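Local coordinates for NAF1 (PDB 2V3M), which helps assemble box H/ACA ribonucleoprotein particles, binding RNA until Gar1 replaces it during maturation, and is represented here by its Gar1-like domain, at residues Pro16-Asp21 / Ile71-Glu76; Thr31-Leu36 / Ser61-Glu66. One frame throughout, in Å; residues are numbered along the deposited sequence.

Contact 1: residues Pro16-Asp21 / Ile71-Glu76; sequences PELPED and IGMLTE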
# COMPACT_ATOMS: atom_id res chain seq x y z
N PRO A 16 -9.54 6.22 -16.26
CA PRO A 16 -10.73 7.03 -15.98
C PRO A 16 -10.63 7.94 -14.69
O PRO A 16 -9.99 7.57 -13.68
CB PRO A 16 -11.79 5.96 -15.82
CG PRO A 16 -10.96 4.87 -14.88
CD PRO A 16 -9.46 5.11 -15.26
N GLU A 17 -11.34 9.07 -14.75
CA GLU A 17 -11.19 10.18 -13.88
C GLU A 17 -12.50 10.83 -13.58
O GLU A 17 -13.38 10.94 -14.43
CB GLU A 17 -10.42 11.15 -14.66
CG GLU A 17 -9.98 12.21 -13.88
CD GLU A 17 -8.84 12.89 -14.53
OE1 GLU A 17 -8.17 12.29 -15.36
OE2 GLU A 17 -8.58 14.04 -14.18
N LEU A 18 -12.58 11.37 -12.39
CA LEU A 18 -13.84 11.74 -11.88
C LEU A 18 -13.95 13.22 -11.68
O LEU A 18 -13.10 13.79 -11.01
CB LEU A 18 -13.82 11.21 -10.51
CG LEU A 18 -14.38 9.96 -9.90
CD1 LEU A 18 -15.63 10.20 -9.66
CD2 LEU A 18 -14.39 8.81 -10.69
N PRO A 19 -15.03 13.84 -12.21
CA PRO A 19 -15.16 15.27 -12.05
C PRO A 19 -15.24 15.63 -10.57
O PRO A 19 -15.50 14.81 -9.68
CB PRO A 19 -16.46 15.63 -12.79
CG PRO A 19 -17.04 14.37 -13.21
CD PRO A 19 -16.17 13.23 -12.94
N GLU A 20 -14.95 16.87 -10.29
CA GLU A 20 -15.11 17.38 -8.93
C GLU A 20 -16.54 17.45 -8.43
O GLU A 20 -16.79 17.09 -7.29
CB GLU A 20 -14.67 18.81 -8.86
CG GLU A 20 -13.29 18.96 -8.72
CD GLU A 20 -12.90 20.38 -9.04
OE1 GLU A 20 -13.75 21.32 -8.88
OE2 GLU A 20 -11.73 20.53 -9.47
N ASP A 21 -17.48 18.01 -9.21
CA ASP A 21 -18.83 18.14 -8.66
C ASP A 21 -19.56 16.80 -8.61
O ASP A 21 -20.74 16.78 -8.31
CB ASP A 21 -19.67 19.14 -9.42
CG ASP A 21 -19.64 18.90 -10.81
OD1 ASP A 21 -18.60 18.47 -11.17
OD2 ASP A 21 -20.58 19.11 -11.55
N ILE A 71 -14.03 8.22 -2.76
CA ILE A 71 -12.62 7.95 -2.77
C ILE A 71 -12.03 8.04 -4.18
O ILE A 71 -11.19 8.87 -4.56
CB ILE A 71 -12.30 6.65 -2.24
CG1 ILE A 71 -12.72 6.59 -0.74
CG2 ILE A 71 -10.78 6.44 -2.49
CD1 ILE A 71 -12.42 5.30 -0.07
N GLY A 72 -12.51 7.18 -5.02
CA GLY A 72 -12.13 7.31 -6.44
C GLY A 72 -12.23 5.94 -7.13
O GLY A 72 -12.96 5.00 -6.74
N MSE A 73 -11.52 5.82 -8.23
CA MSE A 73 -11.84 4.73 -9.14
C MSE A 73 -10.75 3.72 -9.07
O MSE A 73 -9.57 4.06 -8.88
CB MSE A 73 -11.77 5.23 -10.48
CG MSE A 73 -12.54 4.38 -11.34
SE MSE A 73 -13.63 5.90 -11.56
CE MSE A 73 -14.10 6.01 -13.37
N LEU A 74 -11.10 2.46 -9.24
CA LEU A 74 -10.09 1.38 -9.05
C LEU A 74 -8.90 1.48 -10.00
O LEU A 74 -9.02 1.71 -11.20
CB LEU A 74 -10.70 0.03 -9.35
CG LEU A 74 -9.76 -1.17 -9.22
CD1 LEU A 74 -9.42 -1.34 -7.76
CD2 LEU A 74 -10.44 -2.39 -9.57
N THR A 75 -7.71 1.31 -9.51
CA THR A 75 -6.60 1.56 -10.41
C THR A 75 -5.87 0.28 -10.55
O THR A 75 -5.46 -0.11 -11.62
CB THR A 75 -5.55 2.51 -9.82
OG1 THR A 75 -6.14 3.75 -9.46
CG2 THR A 75 -4.46 2.82 -10.84
N GLU A 76 -5.65 -0.37 -9.43
CA GLU A 76 -5.04 -1.67 -9.45
C GLU A 76 -5.48 -2.61 -8.34
O GLU A 76 -5.70 -2.22 -7.15
CB GLU A 76 -3.57 -1.49 -9.32
CG GLU A 76 -2.79 -2.72 -9.45
CD GLU A 76 -1.27 -2.54 -9.11
OE1 GLU A 76 -0.82 -1.47 -8.64
OE2 GLU A 76 -0.42 -3.46 -9.27
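Pro16 and Leu18 meet one partner, the side chain of Met73, modelled as selenomethionine, in a wholly apolar contact at the surface. Met73 CE, the methyl end, lies against the proline ring, 3.4 Å from Pro16 CB and 3.7 Å from Pro16 CG, and farther back along the chain Met73 CG is 3.9 Å from Pro16 CG. On the leucine side a single branch does the touching: Leu18 CD2 faces the selenium, at a modelled separation too short to be trusted, and is 3.9 Å from Met73 CE. The long side chain runs obliquely to both partners. Its CG is anti to the backbone N (chi1 -158°), and the later bends at chi2 and chi3 bring selenium to the leucine and CE to the proline. Glu17, between them in sequence, starts its side chain away from 71-76, and the backbones stay apart, with 7.2 Å between the CA atoms of Leu18 and Gly72.

Among polar groups, Thr75 OG1 makes a weak bond to Met73 O, 3.5 Å long, and also accepts from the backbone N of Lys89; Glu76 forms a salt bridge with Arg87 and bonds Gly79 of the second subunit. Residues 16-21, in a loop ahead of strand 30-40, lie beside strand 70-73 at Met73, the outermost strand on that side of the sheet within this chain. That strand pairs with 62-65, where Ile71 and Gly72 form a classic beta bulge opposite Phe63, and Met73 also packs on Ile62.

Contact 2: residues Thr31-Leu36 / Ser61-Glu66; sequences TPIGVL and SIFCLE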
# COMPACT_ATOMS: atom_id res chain seq x y z
N THR A 31 -22.22 -0.62 -1.34
CA THR A 31 -21.98 -2.00 -0.87
C THR A 31 -20.62 -2.16 -0.16
O THR A 31 -19.60 -1.81 -0.76
CB THR A 31 -22.01 -2.89 -2.07
OG1 THR A 31 -23.34 -2.97 -2.47
CG2 THR A 31 -21.49 -4.33 -1.79
N PRO A 32 -20.60 -2.71 1.08
CA PRO A 32 -19.34 -2.78 1.82
C PRO A 32 -18.32 -3.59 1.00
O PRO A 32 -18.70 -4.54 0.31
CB PRO A 32 -19.73 -3.47 3.13
CG PRO A 32 -20.95 -4.22 2.80
CD PRO A 32 -21.70 -3.34 1.82
N ILE A 33 -17.06 -3.18 0.99
CA ILE A 33 -16.12 -3.84 0.16
C ILE A 33 -14.79 -4.13 0.89
O ILE A 33 -14.11 -5.07 0.53
CB ILE A 33 -15.88 -2.99 -1.13
CG1 ILE A 33 -15.21 -3.82 -2.22
CG2 ILE A 33 -14.99 -1.79 -0.87
CD1 ILE A 33 -16.18 -4.83 -2.89
N GLY A 34 -14.42 -3.29 1.89
CA GLY A 34 -13.14 -3.47 2.62
C GLY A 34 -12.90 -2.34 3.61
O GLY A 34 -13.89 -1.74 4.17
N VAL A 35 -11.62 -2.07 3.91
CA VAL A 35 -11.33 -1.15 4.99
C VAL A 35 -10.24 -0.32 4.46
O VAL A 35 -9.33 -0.83 3.87
CB VAL A 35 -10.87 -1.87 6.25
CG1 VAL A 35 -10.38 -0.85 7.32
CG2 VAL A 35 -11.96 -2.79 6.77
N LEU A 36 -10.34 0.99 4.59
CA LEU A 36 -9.31 1.90 4.11
C LEU A 36 -8.08 1.68 4.97
O LEU A 36 -8.18 1.89 6.22
CB LEU A 36 -9.85 3.31 4.28
CG LEU A 36 -9.02 4.56 3.98
CD1 LEU A 36 -8.66 4.60 2.57
CD2 LEU A 36 -9.81 5.83 4.29
N SER A 61 -15.09 0.92 -11.09
CA SER A 61 -16.07 0.86 -9.98
C SER A 61 -15.63 1.99 -9.10
O SER A 61 -14.36 2.16 -8.96
CB SER A 61 -15.87 -0.47 -9.19
OG SER A 61 -15.22 -1.50 -10.00
N ILE A 62 -16.57 2.70 -8.48
CA ILE A 62 -16.19 3.81 -7.58
C ILE A 62 -16.29 3.46 -6.10
O ILE A 62 -17.37 3.04 -5.64
CB ILE A 62 -17.12 4.98 -7.66
CG1 ILE A 62 -17.57 5.40 -9.08
CG2 ILE A 62 -16.53 6.13 -6.88
CD1 ILE A 62 -16.76 4.96 -10.23
N PHE A 63 -15.19 3.69 -5.37
CA PHE A 63 -15.14 3.49 -3.94
C PHE A 63 -15.57 4.76 -3.22
O PHE A 63 -15.27 5.86 -3.71
CB PHE A 63 -13.73 3.14 -3.60
CG PHE A 63 -13.30 1.84 -4.14
CD1 PHE A 63 -12.83 1.75 -5.44
CD2 PHE A 63 -13.28 0.69 -3.35
CE1 PHE A 63 -12.40 0.49 -5.94
CE2 PHE A 63 -12.87 -0.53 -3.85
CZ PHE A 63 -12.44 -0.64 -5.12
N CYS A 64 -16.20 4.60 -2.07
CA CYS A 64 -16.56 5.71 -1.15
C CYS A 64 -16.57 5.24 0.29
O CYS A 64 -16.50 4.07 0.52
CB CYS A 64 -17.96 6.23 -1.48
SG CYS A 64 -19.34 4.97 -1.36
N LEU A 65 -16.66 6.14 1.24
CA LEU A 65 -16.77 5.79 2.62
C LEU A 65 -18.26 5.57 2.85
O LEU A 65 -19.00 5.77 1.94
CB LEU A 65 -16.18 6.93 3.47
CG LEU A 65 -14.65 6.88 3.71
CD1 LEU A 65 -13.95 5.73 3.05
CD2 LEU A 65 -14.02 8.16 3.36
N GLU A 66 -18.68 5.20 4.05
CA GLU A 66 -20.09 5.13 4.45
C GLU A 66 -20.80 6.43 4.35
O GLU A 66 -22.01 6.46 4.19
CB GLU A 66 -20.19 4.63 5.87
CG GLU A 66 -21.45 3.96 6.17
CD GLU A 66 -21.41 3.18 7.46
OE1 GLU A 66 -22.32 2.40 7.68
OE2 GLU A 66 -20.45 3.32 8.25
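Ile33 and Phe63 form one of two apolar touches between these strands, and Leu36 with Leu65 forms the other; all four residues are buried. The methyl CG2 of Ile33 comes to the edge of the Phe63 ring, close to the ring plane, at 3.9 Å from both Phe63 CE2 and Phe63 CD2. The two side chains cross at about a right angle. Phe63 has its CG anti to the carbonyl carbon (chi1 -67°), which swings the ring toward strand 30-40 although its CB bond does not aim there. The second touch is looser and between methyl ends, Leu36 CD2 to Leu65 CD1 at 4.3 Å. Leu36 sets out toward the other strand at CB, and Leu65 reaches it with CD1.

The backbones are well separated: the CA atoms of Ile33 and Phe63 are 8.5 Å apart, and the touching parts of the strands run 66° from each other. Strand 108-112 lies between them in the sheet. Ile33 and Gly34 bond to its Ala109 as a classic beta bulge, and Val35 bonds to His47 of strand 43-48.

Neighbouring side chains add to the packing, with Ile71 on Phe63 and Leu65, Ile44 on Leu36, and Ile46 on Phe63. Contact across an intervening strand is consistent with a strongly curled antiparallel sheet. This fits the small beta-barrel core that Naf1 shares with Gar1.

Both contacts are tied to one hairpin, formed by the successive strands 62-65 and 70-73. The centres of contact 1 and contact 2 lie 13 Å apart, yet their segments are joined directly: Ile71 N to Phe63 O (2.8 Å) and Gly72 O to Phe63 N (2.9 Å) are probable backbone hydrogen bonds. Side chains add two bridges, Ile71 CD1 to Leu65 CD1 at 3.5 Å in the interior and Met73 SE to Ile62 CD1 at 3.5 Å beside contact 1. Contact 2 lies in the buried core, whereas contact 1 is at the surface, where loop 16-21 meets Met73. Residues 71-76 and part of 61-66 fall in the RNA-binding region.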